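Local structure of periplasmic aliphatic sulphonates-binding protein (Escherichia coli, 2X26) at residues M16-S21 / D213-S218; I54-T59 / A200-V205; E3-G8 / Q23-R28. The protein probably binds aliphatic sulfonates in the periplasm as the solute-binding component of an ABC transport system that takes them up. All blocks are in the same frame, centred on the assembly; numbering follows the deposited sequence.

Overall arrangement
From the N terminus, contact 3 closes first: strand 4-9 leads through helix 14-21, and residues 23-28, with helix 24-28, come back against residues 3-8. Inside that small loop lie residues 16-21, the first half of contact 1, whose partner at 213-218 comes almost two hundred residues later, so contacts 1 and 3 cross along the chain. Contact 2, joining 54-59 to 200-205, opens after contact 3 has closed and is nested within the loop closed by contact 1. Contacts 1 and 2 share helix 199-218, which meets helix 14-21 near its end and strand 56-59 near its start. Strands 4-9 and 56-59 are neighbours in one sheet and link contacts 2 and 3.

Contact 1: residues M16-S21 / D213-S218; sequences MVLAKS and DALTRS
Leu18, on helix 14-21, faces the end of helix 199-218, and the backbones come nearest between the CA atoms of Leu18 and Asp213, 6.5 Å apart. The fold is that of a type II periplasmic binding protein, in which helix 14-21 follows the first strand of a mixed five-stranded sheet. The later helix is kinked here: Thr216 N and Arg217 N do not bond to the preceding turn but reach back three residues, Thr216 N to Asp213 O at 2.9 Å.

Leu18 carries the contact from its side. It was modelled in two conformers, and in one of them methyl CD2 packs on Leu215 CB at 3.6 Å. The two leucines run past each other in opposite directions, so a branch tip of one lies against the root of the other. Thr216 lies across Leu18 at about a right angle, its methyl CG2 3.8 Å from Leu18 CD2. The same Thr216 CG2 is 4.2 Å from Leu18 CD1, so the threonine methyl faces both leucine methyls. Around this patch, Ser223 and Leu226 of helix 220-231 also pack on Leu18. Asp213, on the kinked turn, forms a salt bridge with Arg245.

Replacing Thr216 by an alanine would probably open a gap beside the Leu18 methyls and leave Asp213 O with one fewer donor at the kink. The threonine hydroxyl sits between the backbone N and carbonyl carbon (chi1 66°), and from there it turns back on its own helix. Asp213 O thus takes both the backbone N-H and the hydroxyl of Thr216, with Thr216 OG1 donating at 2.8 Å and standing almost in line with the carbonyl bond, at 165°.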
loop_
_atom_site.group_PDB
_atom_site.type_symbol
_atom_site.label_atom_id
_atom_site.label_comp_id
_atom_site.label_asym_id
_atom_site.label_seq_id
_atom_site.Cartn_x
_atom_site.Cartn_y
_atom_site.Cartn_z
ATOM N N MET A 16 -7.478 -1.680 -6.872
ATOM C CA MET A 16 -6.979 -1.778 -8.229
ATOM C C MET A 16 -7.334 -3.114 -8.883
ATOM O O MET A 16 -7.830 -3.125 -10.020
ATOM C CB MET A 16 -5.476 -1.535 -8.280
ATOM C CG MET A 16 -5.158 -0.063 -8.098
ATOM S SD MET A 16 -3.370 0.125 -8.299
ATOM C CE MET A 16 -3.266 1.873 -8.373
ATOM N N VAL A 17 -7.108 -4.197 -8.175
ATOM C CA VAL A 17 -7.288 -5.553 -8.763
ATOM C C VAL A 17 -8.768 -5.781 -9.105
ATOM O O VAL A 17 -9.080 -6.285 -10.204
ATOM C CB VAL A 17 -6.745 -6.638 -7.813
ATOM C CG1 VAL A 17 -7.177 -8.079 -8.219
ATOM C CG2 VAL A 17 -5.188 -6.574 -7.808
ATOM N N LEU A 18 -9.667 -5.410 -8.187
ATOM C CA LEU A 18 -11.100 -5.544 -8.473
ATOM C C LEU A 18 -11.535 -4.588 -9.583
ATOM O O LEU A 18 -12.285 -4.987 -10.458
ATOM C CB LEU A 18 -11.973 -5.378 -7.230
ATOM C CG LEU A 18 -12.222 -6.751 -6.608
ATOM C CD1 LEU A 18 -11.026 -7.180 -5.796
ATOM C CD2 LEU A 18 -13.483 -6.746 -5.779
ATOM N N ALA A 19 -11.026 -3.344 -9.581
ATOM C CA ALA A 19 -11.359 -2.430 -10.690
ATOM C C ALA A 19 -10.923 -3.010 -12.041
ATOM O O ALA A 19 -11.642 -2.883 -13.051
ATOM C CB ALA A 19 -10.694 -1.034 -10.493
ATOM N N LYS A 20 -9.722 -3.553 -12.069
ATOM C CA LYS A 20 -9.175 -4.151 -13.294
ATOM C C LYS A 20 -10.033 -5.326 -13.767
ATOM O O LYS A 20 -10.451 -5.384 -14.925
ATOM C CB LYS A 20 -7.710 -4.591 -13.048
ATOM C CG LYS A 20 -7.086 -5.306 -14.249
ATOM C CD LYS A 20 -5.725 -5.945 -13.860
ATOM C CE LYS A 20 -5.075 -6.622 -15.092
ATOM N NZ LYS A 20 -5.774 -7.903 -15.507
ATOM N N SER A 21 -10.368 -6.206 -12.836
ATOM C CA SER A 21 -11.127 -7.407 -13.163
ATOM C C SER A 21 -12.500 -7.052 -13.714
ATOM O O SER A 21 -13.007 -7.708 -14.664
ATOM C CB SER A 21 -11.286 -8.266 -11.917
ATOM O OG SER A 21 -10.046 -8.844 -11.573
ATOM N N ASP A 213 -13.178 -1.680 -4.350
ATOM C CA ASP A 213 -12.825 -2.339 -3.089
ATOM C C ASP A 213 -14.115 -2.758 -2.358
ATOM O O ASP A 213 -14.171 -3.866 -1.816
ATOM C CB ASP A 213 -11.965 -1.409 -2.212
ATOM C CG ASP A 213 -11.259 -2.143 -1.078
ATOM O OD1 ASP A 213 -11.932 -2.834 -0.270
ATOM O OD2 ASP A 213 -10.040 -1.988 -0.938
ATOM N N ALA A 214 -15.153 -1.939 -2.449
ATOM C CA ALA A 214 -16.434 -2.240 -1.763
ATOM C C ALA A 214 -17.125 -3.526 -2.277
ATOM O O ALA A 214 -17.973 -4.134 -1.570
ATOM C CB ALA A 214 -17.331 -1.111 -1.897
ATOM N N LEU A 215 -16.789 -3.920 -3.507
ATOM C CA LEU A 215 -17.285 -5.193 -4.044
ATOM C C LEU A 215 -16.850 -6.348 -3.185
ATOM O O LEU A 215 -17.526 -7.376 -3.191
ATOM C CB LEU A 215 -16.836 -5.408 -5.511
ATOM C CG LEU A 215 -17.332 -4.321 -6.483
ATOM C CD1 LEU A 215 -16.708 -4.549 -7.868
ATOM C CD2 LEU A 215 -18.874 -4.230 -6.598
ATOM N N THR A 216 -15.708 -6.234 -2.478
ATOM C CA THR A 216 -15.285 -7.323 -1.597
ATOM C C THR A 216 -16.289 -7.535 -0.463
ATOM O O THR A 216 -16.314 -8.616 0.133
ATOM C CB THR A 216 -13.873 -7.147 -0.970
ATOM O OG1 THR A 216 -13.877 -6.026 -0.077
ATOM C CG2 THR A 216 -12.819 -6.990 -2.054
ATOM N N ARG A 217 -17.113 -6.525 -0.154
ATOM C CA ARG A 217 -18.187 -6.709 0.835
ATOM C C ARG A 217 -19.522 -7.018 0.169
ATOM O O ARG A 217 -20.267 -7.914 0.609
ATOM C CB ARG A 217 -18.325 -5.490 1.753
ATOM C CG ARG A 217 -19.391 -5.651 2.826
ATOM C CD ARG A 217 -19.554 -4.381 3.653
ATOM N NE ARG A 217 -20.453 -4.573 4.794
ATOM C CZ ARG A 217 -20.410 -3.822 5.892
ATOM N NH1 ARG A 217 -19.510 -2.851 5.989
ATOM N NH2 ARG A 217 -21.253 -4.041 6.896
ATOM N N SER A 218 -19.859 -6.296 -0.898
ATOM C CA SER A 218 -21.211 -6.469 -1.491
ATOM C C SER A 218 -21.311 -7.710 -2.373
ATOM O O SER A 218 -22.388 -8.266 -2.526
ATOM C CB SER A 218 -21.638 -5.220 -2.272
ATOM O OG SER A 218 -20.705 -5.018 -3.339
#

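Contact 2: residues I54-T59 / A200-V205; sequences IDLGST and AFIQGV
Leu56 reaches from strand 56-59 to Ile202 and Val205, one turn apart on helix 199-218. The strand is the middle one of the five-stranded sheet whose order, 33-38, 4-9, 56-59, 186-191, 74-80, matches the type II periplasmic binding protein fold, and the helix packs over one face of it. Leu56 is nearest Ile202 by backbone, with 8.8 Å between their CA atoms, so side chains alone bridge the gap.

At the start of the segment Ala200 serves the helix, its O accepting Gly204 N at 3.1 Å. Phe201 turns its ring to other partners, meeting Tyr29 edge-to-face and packing on Tyr194. Ile202 is the first to touch, loosely, through CD1 at 4.5 Å from Leu56 CD2. The side chain leaves the helix at a tangent to the strand, and only its terminal methyl comes near Leu56. Gly204 O is hydrogen-bonded to Thr208 OG1 in the next turn.

Val205 makes the closer approach. On the strand side, Leu56 holds CG anti to its backbone N (chi1 177°), which sends the isobutyl end off the sheet toward the helix. The Leu56 and Val205 side chains pass alongside each other in opposite directions, in a wholly apolar contact. The two branches of Val205 divide the work: CG2 lies over one face of the Phe201 ring, offset toward the rim, while CG1 meets Leu56 CD2 at 3.8 Å.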
loop_
_atom_site.group_PDB
_atom_site.type_symbol
_atom_site.label_atom_id
_atom_site.label_comp_id
_atom_site.label_asym_id
_atom_site.label_seq_id
_atom_site.Cartn_x
_atom_site.Cartn_y
_atom_site.Cartn_z
ATOM N N ILE A 54 5.074 4.413 -15.731
ATOM C CA ILE A 54 3.661 4.295 -15.286
ATOM C C ILE A 54 3.254 5.662 -14.690
ATOM O O ILE A 54 4.119 6.525 -14.409
ATOM C CB ILE A 54 3.438 3.200 -14.230
ATOM C CG1 ILE A 54 4.398 3.432 -13.076
ATOM C CG2 ILE A 54 3.587 1.756 -14.818
ATOM C CD1 ILE A 54 3.982 2.579 -11.858
ATOM N N ASP A 55 1.960 5.893 -14.532
ATOM C CA ASP A 55 1.487 7.190 -14.094
ATOM C C ASP A 55 0.891 7.199 -12.689
ATOM O O ASP A 55 0.864 8.243 -12.075
ATOM C CB ASP A 55 0.394 7.681 -15.055
ATOM C CG ASP A 55 0.862 7.694 -16.460
ATOM O OD1 ASP A 55 1.889 8.345 -16.723
ATOM O OD2 ASP A 55 0.243 7.050 -17.329
ATOM N N LEU A 56 0.452 6.046 -12.189
ATOM C CA LEU A 56 -0.247 5.996 -10.908
ATOM C C LEU A 56 0.095 4.662 -10.306
ATOM O O LEU A 56 0.074 3.643 -11.029
ATOM C CB LEU A 56 -1.773 6.089 -11.143
ATOM C CG LEU A 56 -2.688 5.993 -9.924
ATOM C CD1 LEU A 56 -2.458 7.224 -9.039
ATOM C CD2 LEU A 56 -4.150 5.946 -10.392
ATOM N N GLY A 57 0.357 4.636 -8.991
ATOM C CA GLY A 57 0.703 3.378 -8.337
ATOM C C GLY A 57 0.182 3.260 -6.916
ATOM O O GLY A 57 -0.118 4.267 -6.278
ATOM N N SER A 58 0.006 2.008 -6.475
ATOM C CA SER A 58 -0.441 1.696 -5.130
ATOM C C SER A 58 0.715 1.030 -4.347
ATOM O O SER A 58 1.346 0.079 -4.836
ATOM C CB SER A 58 -1.573 0.682 -5.294
ATOM O OG SER A 58 -1.668 -0.125 -4.145
ATOM N N THR A 59 1.003 1.514 -3.148
ATOM C CA THR A 59 2.034 0.902 -2.284
ATOM C C THR A 59 1.661 1.184 -0.834
ATOM O O THR A 59 0.767 1.977 -0.557
ATOM C CB THR A 59 3.539 1.390 -2.481
ATOM O OG1 THR A 59 3.740 2.591 -1.749
ATOM C CG2 THR A 59 3.982 1.602 -3.940
ATOM N N ALA A 200 -8.993 16.287 -11.836
ATOM C CA ALA A 200 -10.361 15.753 -11.800
ATOM C C ALA A 200 -10.355 14.273 -12.131
ATOM O O ALA A 200 -11.015 13.505 -11.442
ATOM C CB ALA A 200 -11.284 16.478 -12.771
ATOM N N PHE A 201 -9.572 13.898 -13.153
ATOM C CA PHE A 201 -9.440 12.513 -13.626
ATOM C C PHE A 201 -8.953 11.592 -12.533
ATOM O O PHE A 201 -9.546 10.543 -12.294
ATOM C CB PHE A 201 -8.488 12.441 -14.851
ATOM C CG PHE A 201 -8.229 11.045 -15.347
ATOM C CD1 PHE A 201 -9.227 10.318 -15.990
ATOM C CD2 PHE A 201 -6.973 10.474 -15.206
ATOM C CE1 PHE A 201 -8.984 9.012 -16.449
ATOM C CE2 PHE A 201 -6.728 9.198 -15.685
ATOM C CZ PHE A 201 -7.731 8.469 -16.307
ATOM N N ILE A 202 -7.896 11.997 -11.841
ATOM C CA ILE A 202 -7.311 11.173 -10.791
ATOM C C ILE A 202 -8.326 10.963 -9.655
ATOM O O ILE A 202 -8.455 9.874 -9.082
ATOM C CB ILE A 202 -6.018 11.813 -10.253
ATOM C CG1 ILE A 202 -4.893 11.688 -11.303
ATOM C CG2 ILE A 202 -5.590 11.170 -8.915
ATOM C CD1 ILE A 202 -4.548 10.249 -11.651
ATOM N N GLN A 203 -9.063 12.016 -9.348
ATOM C CA GLN A 203 -10.024 11.895 -8.274
ATOM C C GLN A 203 -11.088 10.861 -8.613
ATOM O O GLN A 203 -11.485 10.056 -7.741
ATOM C CB GLN A 203 -10.641 13.255 -7.974
ATOM C CG GLN A 203 -9.602 14.227 -7.423
ATOM C CD GLN A 203 -10.256 15.498 -6.934
ATOM O OE1 GLN A 203 -11.190 15.441 -6.134
ATOM N NE2 GLN A 203 -9.804 16.642 -7.443
ATOM N N GLY A 204 -11.478 10.834 -9.876
ATOM C CA GLY A 204 -12.512 9.934 -10.344
ATOM C C GLY A 204 -11.933 8.538 -10.380
ATOM O O GLY A 204 -12.648 7.556 -10.079
ATOM N N VAL A 205 -10.650 8.445 -10.755
ATOM C CA VAL A 205 -9.999 7.115 -10.812
ATOM C C VAL A 205 -9.959 6.516 -9.400
ATOM O O VAL A 205 -10.311 5.324 -9.165
ATOM C CB VAL A 205 -8.578 7.160 -11.474
ATOM C CG1 VAL A 205 -7.832 5.892 -11.209
ATOM C CG2 VAL A 205 -8.718 7.410 -13.004
#

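Contact 3: residues E3-G8 / Q23-R28; sequences EALRIG and QLLEKR
Leu25 presents one methyl to two strand residues, Leu5 and Ile7, and those apolar touches make up the whole contact between the segments. Ile7 meets it tip to tip: Ile7 CD1 lies 3.4 Å from Leu25 CD1, tighter than usual for two methyl carbons. Ile7 reaches that far because CG1 stands beside its backbone N (chi1 -54°) and the chain beyond it is extended. Leu5 comes in at about a right angle, with its CD2 4.1 Å from the same Leu25 CD1. The two strand residues alternate with Arg6, so Leu5 and Ile7 both turn toward the helix, and Leu25 spans them. The gap between backbones is correspondingly wide, 9.6 Å from the CA of Leu5 to the CA of Leu25.

Backbone bonds shape the helical side. Gln23 has a positive phi of 56° and ends the preceding helix in a Schellman motif, yet it also stands at the N-cap position of helix 24-28. Its O accepts Lys27 N at 3.1 Å, and Leu24 O accepts Arg28 N at 2.8 Å, two bonds of the short helix on which Leu25 sits.

The charged groups point elsewhere: Arg6, on the other face of the strand, forms a salt bridge through NH2 with Asp55 OD1, and Arg28 NH2 forms one with Glu211 OE1 of helix 199-218.

In the fold, strand 4-9 and the parallel strand 33-38 beside it are joined by a beta-alpha-beta crossover, and helix 24-28 is the later of its two short helices. Leu25 thereby packs the crossover onto the sheet, with Leu5 also touching Ile34 of strand 33-38 and Phe201 and Val205 of helix 199-218, while Leu24 packs against that same helix at Thr208 and Ala212.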
loop_
_atom_site.group_PDB
_atom_site.type_symbol
_atom_site.label_atom_id
_atom_site.label_comp_id
_atom_site.label_asym_id
_atom_site.label_seq_id
_atom_site.Cartn_x
_atom_site.Cartn_y
_atom_site.Cartn_z
ATOM N N GLU A 3 -4.730 11.080 -22.439
ATOM C CA GLU A 3 -4.609 10.088 -23.512
ATOM C C GLU A 3 -4.415 8.667 -22.972
ATOM O O GLU A 3 -4.918 7.690 -23.548
ATOM C CB GLU A 3 -3.456 10.456 -24.443
ATOM C CG GLU A 3 -3.512 9.737 -25.772
ATOM C CD GLU A 3 -2.654 10.414 -26.801
ATOM O OE1 GLU A 3 -2.459 11.651 -26.679
ATOM O OE2 GLU A 3 -2.186 9.717 -27.722
ATOM N N ALA A 4 -3.709 8.557 -21.853
ATOM C CA ALA A 4 -3.405 7.255 -21.274
ATOM C C ALA A 4 -3.231 7.338 -19.764
ATOM O O ALA A 4 -2.862 8.390 -19.200
ATOM C CB ALA A 4 -2.167 6.679 -21.876
ATOM N N LEU A 5 -3.525 6.198 -19.144
ATOM C CA LEU A 5 -3.336 6.008 -17.740
ATOM C C LEU A 5 -2.722 4.623 -17.618
ATOM O O LEU A 5 -3.397 3.601 -17.831
ATOM C CB LEU A 5 -4.660 6.101 -16.990
ATOM C CG LEU A 5 -4.514 5.603 -15.549
ATOM C CD1 LEU A 5 -3.480 6.385 -14.719
ATOM C CD2 LEU A 5 -5.890 5.611 -14.852
ATOM N N ARG A 6 -1.462 4.615 -17.208
ATOM C CA ARG A 6 -0.686 3.363 -16.976
ATOM C C ARG A 6 -0.568 3.136 -15.481
ATOM O O ARG A 6 0.003 3.952 -14.761
ATOM C CB ARG A 6 0.722 3.445 -17.614
ATOM C CG ARG A 6 0.604 3.765 -19.106
ATOM C CD ARG A 6 1.918 4.266 -19.654
ATOM N NE ARG A 6 2.259 5.571 -19.101
ATOM C CZ ARG A 6 3.442 6.146 -19.342
ATOM N NH1 ARG A 6 4.366 5.499 -20.063
ATOM N NH2 ARG A 6 3.729 7.315 -18.786
ATOM N N ILE A 7 -1.141 2.027 -15.036
ATOM C CA ILE A 7 -1.341 1.806 -13.596
ATOM C C ILE A 7 -0.415 0.733 -13.070
ATOM O O ILE A 7 -0.408 -0.407 -13.574
ATOM C CB ILE A 7 -2.806 1.396 -13.288
ATOM C CG1 ILE A 7 -3.771 2.448 -13.876
ATOM C CG2 ILE A 7 -2.952 1.154 -11.795
ATOM C CD1 ILE A 7 -5.229 2.030 -13.942
ATOM N N GLY A 8 0.370 1.074 -12.062
ATOM C CA GLY A 8 1.168 0.053 -11.342
ATOM C C GLY A 8 0.387 -0.501 -10.178
ATOM O O GLY A 8 -0.075 0.259 -9.324
ATOM N N GLN A 23 -13.255 -4.299 -15.209
ATOM C CA GLN A 23 -13.089 -3.361 -16.317
ATOM C C GLN A 23 -13.717 -1.999 -16.076
ATOM O O GLN A 23 -14.155 -1.335 -16.995
ATOM C CB GLN A 23 -13.539 -3.978 -17.673
ATOM C CG GLN A 23 -12.602 -5.157 -18.028
ATOM C CD GLN A 23 -12.815 -5.709 -19.415
ATOM O OE1 GLN A 23 -13.693 -5.270 -20.127
ATOM N NE2 GLN A 23 -11.988 -6.677 -19.809
ATOM N N LEU A 24 -13.762 -1.575 -14.822
ATOM C CA LEU A 24 -14.464 -0.324 -14.484
ATOM C C LEU A 24 -13.857 0.915 -15.130
ATOM O O LEU A 24 -14.598 1.761 -15.626
ATOM C CB LEU A 24 -14.512 -0.136 -12.973
ATOM C CG LEU A 24 -15.245 -1.217 -12.165
ATOM C CD1 LEU A 24 -15.106 -0.839 -10.711
ATOM C CD2 LEU A 24 -16.736 -1.361 -12.617
ATOM N N LEU A 25 -12.525 1.004 -15.171
ATOM C CA LEU A 25 -11.876 2.180 -15.769
ATOM C C LEU A 25 -12.029 2.202 -17.273
ATOM O O LEU A 25 -12.242 3.242 -17.864
ATOM C CB LEU A 25 -10.387 2.239 -15.414
ATOM C CG LEU A 25 -10.051 2.561 -13.966
ATOM C CD1 LEU A 25 -8.560 2.726 -13.802
ATOM C CD2 LEU A 25 -10.752 3.819 -13.420
ATOM N N GLU A 26 -11.912 1.035 -17.889
ATOM C CA GLU A 26 -12.075 0.967 -19.332
ATOM C C GLU A 26 -13.470 1.448 -19.721
ATOM O O GLU A 26 -13.613 2.169 -20.708
ATOM C CB GLU A 26 -11.790 -0.445 -19.839
ATOM C CG GLU A 26 -10.309 -0.883 -19.753
ATOM C CD GLU A 26 -9.905 -1.445 -18.420
ATOM O OE1 GLU A 26 -10.707 -1.439 -17.468
ATOM O OE2 GLU A 26 -8.752 -1.915 -18.322
ATOM N N LYS A 27 -14.476 1.064 -18.942
ATOM C CA LYS A 27 -15.838 1.444 -19.241
ATOM C C LYS A 27 -16.094 2.904 -18.871
ATOM O O LYS A 27 -16.785 3.613 -19.615
ATOM C CB LYS A 27 -16.801 0.533 -18.497
ATOM C CG LYS A 27 -16.789 -0.892 -19.003
ATOM C CD LYS A 27 -17.861 -1.718 -18.295
ATOM C CE LYS A 27 -17.476 -2.117 -16.873
ATOM N NZ LYS A 27 -18.649 -2.341 -15.937
ATOM N N ARG A 28 -15.509 3.383 -17.738
ATOM C CA ARG A 28 -15.779 4.777 -17.343
ATOM C C ARG A 28 -15.092 5.841 -18.150
ATOM O O ARG A 28 -15.636 6.931 -18.312
ATOM C CB ARG A 28 -15.467 5.038 -15.899
ATOM C CG ARG A 28 -16.398 4.317 -15.070
ATOM C CD ARG A 28 -16.205 4.648 -13.656
ATOM N NE ARG A 28 -17.068 3.758 -12.929
ATOM C CZ ARG A 28 -17.251 3.827 -11.630
ATOM N NH1 ARG A 28 -16.602 4.752 -10.936
ATOM N NH2 ARG A 28 -18.075 2.969 -11.048
#